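Local coordinates for protein 11S globulin (Wrightia tinctoria, PDB 5WXU) that probably serves as a seed storage protein, assembles as a hexamer of two-chain subunits, and binds the plant hormone auxin (indole-3-acetic acid), at residues Q384-P389 / Y394-G399; V49-P54 / G378-G383. All blocks are in the same frame, centred on the assembly; numbering follows the deposited sequence.

Contact 1 (Q384-P389 / Y394-G399); sequences QLFIIP and YLKQAG
I388 and Y394 bring the two strands closest, their CA atoms 7.8 Å apart, too far for backbone pairing; no hydrogen bond joins the segments. They run in roughly opposite directions on facing walls of the C-terminal cupin barrel, a β jelly roll: 385-388 is an edge strand of one sheet, while 394-399 belongs to the other. What meets is therefore side chain against side chain in the barrel interior, from F386 and I388 on one wall and Y394 and K396 on the other. I388 has the largest share. Its CD1 stands over one face of the Y394 ring in a CH-pi contact, 3.6 Å from the ring centroid and 24° off the normal, displaced toward CD2, which it approaches to 3.3 Å. The second methyl, CG2, comes to 3.7 Å from CD1 of Y394, so both branches of the isoleucine rest on the same face, CD1 toward the CD2 side of the ring and CG2 toward the CD1 side. Y394 has its CG between the backbone N and the carbonyl carbon (chi1 60°), a setting that swings the ring inward toward the opposite wall. The phenol hydroxyl is hydrogen-bonded to OD1 of N349. Replacing Y394 by an alanine would probably leave both I388 methyls without the face they rest on and the N349 amide oxygen without its hydroxyl partner. Two residues farther along its strand, K396 extends between the Y394 and F386 rings and has a weak, long ion pair with E336. Its NZ lies 4.2 Å from F386 CE1, near the plane of the ring, at the edge and not over the face.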
loop_
_atom_site.group_PDB
_atom_site.type_symbol
_atom_site.label_atom_id
_atom_site.label_comp_id
_atom_site.label_asym_id
_atom_site.label_seq_id
_atom_site.Cartn_x
_atom_site.Cartn_y
_atom_site.Cartn_z
ATOM N N GLN B 384 -31.776 -11.005 -21.822
ATOM C CA GLN B 384 -30.592 -11.429 -22.470
ATOM C C GLN B 384 -29.331 -10.920 -21.723
ATOM O O GLN B 384 -29.339 -9.813 -21.197
ATOM C CB GLN B 384 -30.532 -11.013 -23.934
ATOM C CG GLN B 384 -31.683 -11.600 -24.789
ATOM C CD GLN B 384 -31.597 -11.164 -26.235
ATOM O OE1 GLN B 384 -31.303 -10.026 -26.503
ATOM N NE2 GLN B 384 -31.748 -12.108 -27.175
ATOM N N LEU B 385 -28.292 -11.754 -21.789
ATOM C CA LEU B 385 -26.930 -11.436 -21.405
ATOM C C LEU B 385 -26.065 -11.191 -22.632
ATOM O O LEU B 385 -26.179 -11.917 -23.626
ATOM C CB LEU B 385 -26.363 -12.633 -20.642
ATOM C CG LEU B 385 -25.135 -12.451 -19.731
ATOM C CD1 LEU B 385 -25.563 -11.765 -18.429
ATOM C CD2 LEU B 385 -24.417 -13.775 -19.447
ATOM N N PHE B 386 -25.124 -10.248 -22.565
ATOM C CA PHE B 386 -24.125 -10.061 -23.662
ATOM C C PHE B 386 -22.755 -9.701 -23.131
ATOM O O PHE B 386 -22.649 -8.950 -22.095
ATOM C CB PHE B 386 -24.549 -9.100 -24.816
ATOM C CG PHE B 386 -24.899 -7.705 -24.434
ATOM C CD1 PHE B 386 -23.936 -6.708 -24.475
ATOM C CD2 PHE B 386 -26.192 -7.334 -24.107
ATOM C CE1 PHE B 386 -24.222 -5.402 -24.169
ATOM C CE2 PHE B 386 -26.484 -6.033 -23.765
ATOM C CZ PHE B 386 -25.497 -5.039 -23.845
ATOM N N ILE B 387 -21.754 -10.315 -23.756
ATOM C CA ILE B 387 -20.352 -10.186 -23.340
ATOM C C ILE B 387 -19.626 -9.359 -24.389
ATOM O O ILE B 387 -19.730 -9.642 -25.552
ATOM C CB ILE B 387 -19.671 -11.569 -23.164
ATOM C CG1 ILE B 387 -20.095 -12.277 -21.885
ATOM C CG2 ILE B 387 -18.169 -11.412 -22.994
ATOM C CD1 ILE B 387 -21.499 -12.311 -21.592
ATOM N N ILE B 388 -18.949 -8.292 -23.974
ATOM C CA ILE B 388 -18.073 -7.514 -24.801
ATOM C C ILE B 388 -16.642 -7.662 -24.245
ATOM O O ILE B 388 -16.360 -7.081 -23.179
ATOM C CB ILE B 388 -18.449 -6.060 -24.902
ATOM C CG1 ILE B 388 -19.851 -5.932 -25.486
ATOM C CG2 ILE B 388 -17.525 -5.374 -25.871
ATOM C CD1 ILE B 388 -20.524 -4.681 -25.167
ATOM N N PRO B 389 -15.802 -8.429 -24.907
ATOM C CA PRO B 389 -14.380 -8.534 -24.405
ATOM C C PRO B 389 -13.637 -7.217 -24.435
ATOM O O PRO B 389 -13.937 -6.313 -25.228
ATOM C CB PRO B 389 -13.706 -9.523 -25.382
ATOM C CG PRO B 389 -14.892 -10.296 -26.008
ATOM C CD PRO B 389 -15.969 -9.242 -26.131
ATOM N N TYR B 394 -17.688 -0.950 -29.201
ATOM C CA TYR B 394 -19.150 -1.159 -29.226
ATOM C C TYR B 394 -19.979 0.074 -29.159
ATOM O O TYR B 394 -19.576 1.061 -28.545
ATOM C CB TYR B 394 -19.605 -2.119 -28.128
ATOM C CG TYR B 394 -19.309 -1.688 -26.701
ATOM C CD1 TYR B 394 -18.022 -1.686 -26.223
ATOM C CD2 TYR B 394 -20.319 -1.464 -25.803
ATOM C CE1 TYR B 394 -17.753 -1.367 -24.923
ATOM C CE2 TYR B 394 -20.063 -1.125 -24.477
ATOM C CZ TYR B 394 -18.760 -1.083 -24.049
ATOM O OH TYR B 394 -18.444 -0.782 -22.735
ATOM N N LEU B 395 -21.178 -0.015 -29.725
ATOM C CA LEU B 395 -22.165 1.090 -29.750
ATOM C C LEU B 395 -23.518 0.543 -29.344
ATOM O O LEU B 395 -23.892 -0.460 -29.894
ATOM C CB LEU B 395 -22.492 1.532 -31.188
ATOM C CG LEU B 395 -21.469 2.269 -31.975
ATOM C CD1 LEU B 395 -20.593 1.248 -32.657
ATOM C CD2 LEU B 395 -22.175 3.251 -32.926
ATOM N N LYS B 396 -24.279 1.260 -28.538
ATOM C CA LYS B 396 -25.597 0.859 -28.093
ATOM C C LYS B 396 -26.555 2.020 -28.389
ATOM O O LYS B 396 -26.207 3.197 -28.184
ATOM C CB LYS B 396 -25.652 0.551 -26.552
ATOM C CG LYS B 396 -24.542 -0.351 -25.983
ATOM C CD LYS B 396 -24.740 -0.723 -24.474
ATOM C CE LYS B 396 -23.555 -0.377 -23.559
ATOM N NZ LYS B 396 -23.046 -1.570 -22.788
ATOM N N GLN B 397 -27.772 1.679 -28.845
ATOM C CA GLN B 397 -28.861 2.656 -28.974
ATOM C C GLN B 397 -30.132 2.007 -28.485
ATOM O O GLN B 397 -30.449 0.863 -28.889
ATOM C CB GLN B 397 -29.091 3.051 -30.410
ATOM C CG GLN B 397 -30.211 4.089 -30.559
ATOM C CD GLN B 397 -30.221 4.749 -31.898
ATOM O OE1 GLN B 397 -29.828 4.160 -32.913
ATOM N NE2 GLN B 397 -30.711 5.991 -31.924
ATOM N N ALA B 398 -30.851 2.727 -27.670
ATOM C CA ALA B 398 -32.120 2.200 -27.112
ATOM C C ALA B 398 -33.166 2.227 -28.206
ATOM O O ALA B 398 -33.149 3.099 -29.106
ATOM C CB ALA B 398 -32.626 3.017 -25.964
ATOM N N GLY B 399 -34.089 1.301 -28.106
ATOM C CA GLY B 399 -35.256 1.345 -28.972
ATOM C C GLY B 399 -36.320 2.236 -28.398
ATOM O O GLY B 399 -36.130 2.976 -27.426
#

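Contact 2 (V49-P54 / G378-G383); sequences VNPLEP and GDVRQG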
loop_
_atom_site.group_PDB
_atom_site.type_symbol
_atom_site.label_atom_id
_atom_site.label_comp_id
_atom_site.label_asym_id
_atom_site.label_seq_id
_atom_site.Cartn_x
_atom_site.Cartn_y
_atom_site.Cartn_z
ATOM N N VAL B 49 -20.063 -12.483 -31.457
ATOM C CA VAL B 49 -20.657 -12.561 -30.146
ATOM C C VAL B 49 -22.171 -12.421 -30.365
ATOM O O VAL B 49 -22.606 -11.993 -31.432
ATOM C CB VAL B 49 -20.013 -11.545 -29.165
ATOM C CG1 VAL B 49 -18.489 -11.635 -29.248
ATOM C CG2 VAL B 49 -20.476 -10.145 -29.419
ATOM N N ASN B 50 -22.965 -12.933 -29.458
ATOM C CA ASN B 50 -24.413 -12.894 -29.607
ATOM C C ASN B 50 -24.931 -12.676 -28.224
ATOM O O ASN B 50 -24.336 -13.160 -27.291
ATOM C CB ASN B 50 -24.999 -14.235 -30.144
ATOM C CG ASN B 50 -24.450 -14.612 -31.505
ATOM O OD1 ASN B 50 -23.646 -15.540 -31.626
ATOM N ND2 ASN B 50 -24.852 -13.880 -32.536
ATOM N N PRO B 51 -26.062 -12.005 -28.090
ATOM C CA PRO B 51 -26.816 -12.062 -26.845
ATOM C C PRO B 51 -27.199 -13.500 -26.600
ATOM O O PRO B 51 -27.406 -14.299 -27.577
ATOM C CB PRO B 51 -28.064 -11.192 -27.122
ATOM C CG PRO B 51 -27.788 -10.463 -28.377
ATOM C CD PRO B 51 -26.802 -11.258 -29.135
ATOM N N LEU B 52 -27.216 -13.873 -25.324
ATOM C CA LEU B 52 -27.336 -15.275 -24.937
ATOM C C LEU B 52 -28.474 -15.380 -23.971
ATOM O O LEU B 52 -28.686 -14.473 -23.153
ATOM C CB LEU B 52 -26.050 -15.776 -24.193
ATOM C CG LEU B 52 -24.742 -15.660 -24.947
ATOM C CD1 LEU B 52 -23.581 -16.189 -24.128
ATOM C CD2 LEU B 52 -24.916 -16.468 -26.232
ATOM N N GLU B 53 -29.174 -16.520 -23.989
ATOM C CA GLU B 53 -30.186 -16.847 -22.994
ATOM C C GLU B 53 -29.742 -18.072 -22.214
ATOM O O GLU B 53 -28.858 -18.769 -22.683
ATOM C CB GLU B 53 -31.546 -16.998 -23.705
ATOM C CG GLU B 53 -32.205 -15.639 -23.839
ATOM C CD GLU B 53 -33.498 -15.648 -24.564
ATOM O OE1 GLU B 53 -33.746 -16.627 -25.330
ATOM O OE2 GLU B 53 -34.264 -14.667 -24.347
ATOM N N PRO B 54 -30.328 -18.311 -21.023
ATOM C CA PRO B 54 -29.956 -19.462 -20.262
ATOM C C PRO B 54 -30.199 -20.779 -21.016
ATOM O O PRO B 54 -31.016 -20.821 -21.945
ATOM C CB PRO B 54 -30.828 -19.394 -19.032
ATOM C CG PRO B 54 -31.370 -18.023 -18.959
ATOM C CD PRO B 54 -31.246 -17.415 -20.302
ATOM N N GLY B 378 -27.116 -6.213 -34.046
ATOM C CA GLY B 378 -28.508 -6.640 -33.867
ATOM C C GLY B 378 -29.149 -6.209 -32.577
ATOM O O GLY B 378 -28.591 -5.401 -31.822
ATOM N N ASP B 379 -30.341 -6.730 -32.320
ATOM C CA ASP B 379 -31.091 -6.397 -31.137
ATOM C C ASP B 379 -30.534 -6.977 -29.865
ATOM O O ASP B 379 -29.854 -8.031 -29.893
ATOM C CB ASP B 379 -32.529 -6.893 -31.257
ATOM C CG ASP B 379 -33.280 -6.229 -32.426
ATOM O OD1 ASP B 379 -32.992 -5.040 -32.749
ATOM O OD2 ASP B 379 -34.183 -6.906 -32.976
ATOM N N VAL B 380 -30.799 -6.277 -28.759
ATOM C CA VAL B 380 -30.728 -6.857 -27.460
ATOM C C VAL B 380 -32.035 -6.602 -26.825
ATOM O O VAL B 380 -32.675 -5.562 -27.076
ATOM C CB VAL B 380 -29.537 -6.384 -26.600
ATOM C CG1 VAL B 380 -28.246 -6.721 -27.321
ATOM C CG2 VAL B 380 -29.616 -4.859 -26.292
ATOM N N ARG B 381 -32.453 -7.525 -25.989
ATOM C CA ARG B 381 -33.704 -7.337 -25.299
ATOM C C ARG B 381 -33.740 -7.938 -23.958
ATOM O O ARG B 381 -32.838 -8.694 -23.624
ATOM C CB ARG B 381 -34.846 -7.833 -26.194
ATOM C CG ARG B 381 -34.884 -9.299 -26.545
ATOM C CD ARG B 381 -35.765 -9.506 -27.833
ATOM N NE ARG B 381 -36.801 -8.446 -27.992
ATOM C CZ ARG B 381 -36.777 -7.370 -28.818
ATOM N NH1 ARG B 381 -35.771 -7.130 -29.688
ATOM N NH2 ARG B 381 -37.792 -6.499 -28.761
ATOM N N GLN B 382 -34.804 -7.627 -23.206
ATOM C CA GLN B 382 -34.967 -8.016 -21.804
ATOM C C GLN B 382 -34.736 -9.518 -21.623
ATOM O O GLN B 382 -35.182 -10.382 -22.397
ATOM C CB GLN B 382 -36.327 -7.622 -21.259
ATOM C CG GLN B 382 -36.546 -7.950 -19.791
ATOM C CD GLN B 382 -37.971 -7.690 -19.365
ATOM O OE1 GLN B 382 -38.484 -6.588 -19.519
ATOM N NE2 GLN B 382 -38.623 -8.718 -18.842
ATOM N N GLY B 383 -33.977 -9.816 -20.582
ATOM C CA GLY B 383 -33.619 -11.177 -20.230
ATOM C C GLY B 383 -32.387 -11.721 -20.886
ATOM O O GLY B 383 -31.962 -12.802 -20.526
#
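P51 makes the closest approach: its CG sits 3.5 Å from the backbone O of D379 and 3.9 Å from CG1 of V380, whose side chain it meets at about a right angle. The proline ring thus lies against D379 and V380 of strand 379-381, covering a carbonyl and a methyl together. V380 presents that methyl because its CG1 is anti to the carbonyl carbon, beside the backbone N (chi1 -59°). Farther along, E53 makes only a loose approach, CG standing 4.4 Å from the O of G383. The two segments run within 31° of each other, end to end, yet no hydrogen bond links them directly. G383 has a positive phi of 88°, where a side chain would be jammed against the carbonyl O of Q382. In the next shell, the D379 carbonyl takes a hydrogen bond from the Y376 hydroxyl, and G383 O takes one from NH1 of R84. Q384 ties the turn together, its OE1 accepting from the N of R381 while its side chain packs on P51. On the outer surface a long salt bridge joins R381 NH1 to D379 OD2. The segment 49-54 leads into strand 56-60 of the N-terminal barrel, whereas 378-383 belongs to the C-terminal one; the contact is thus part of the seam between the two jelly rolls of a bicupin, the architecture of the 11S globulins.

Overall arrangement
Contact 1 is buried inside the C-terminal barrel and spans its two walls; contact 2 lies at the surface and brings in a segment from the N-terminal half of the chain. Their centres are 8 Å apart, and strand 385-388, part of contact 1, follows 379-381 in the chain and joins the two: it sends F386 and I388 inward, while the backbone O of L385 probably accepts a hydrogen bond from the N of L52, 2.8 Å away. V380 belongs to both neighbourhoods, its CG1 packing against CD2 of F386 at 3.9 Å. The interior contact relies on an aromatic face and aliphatic methyls, the outer one on a proline laid over backbone, with charged side chains at its margin.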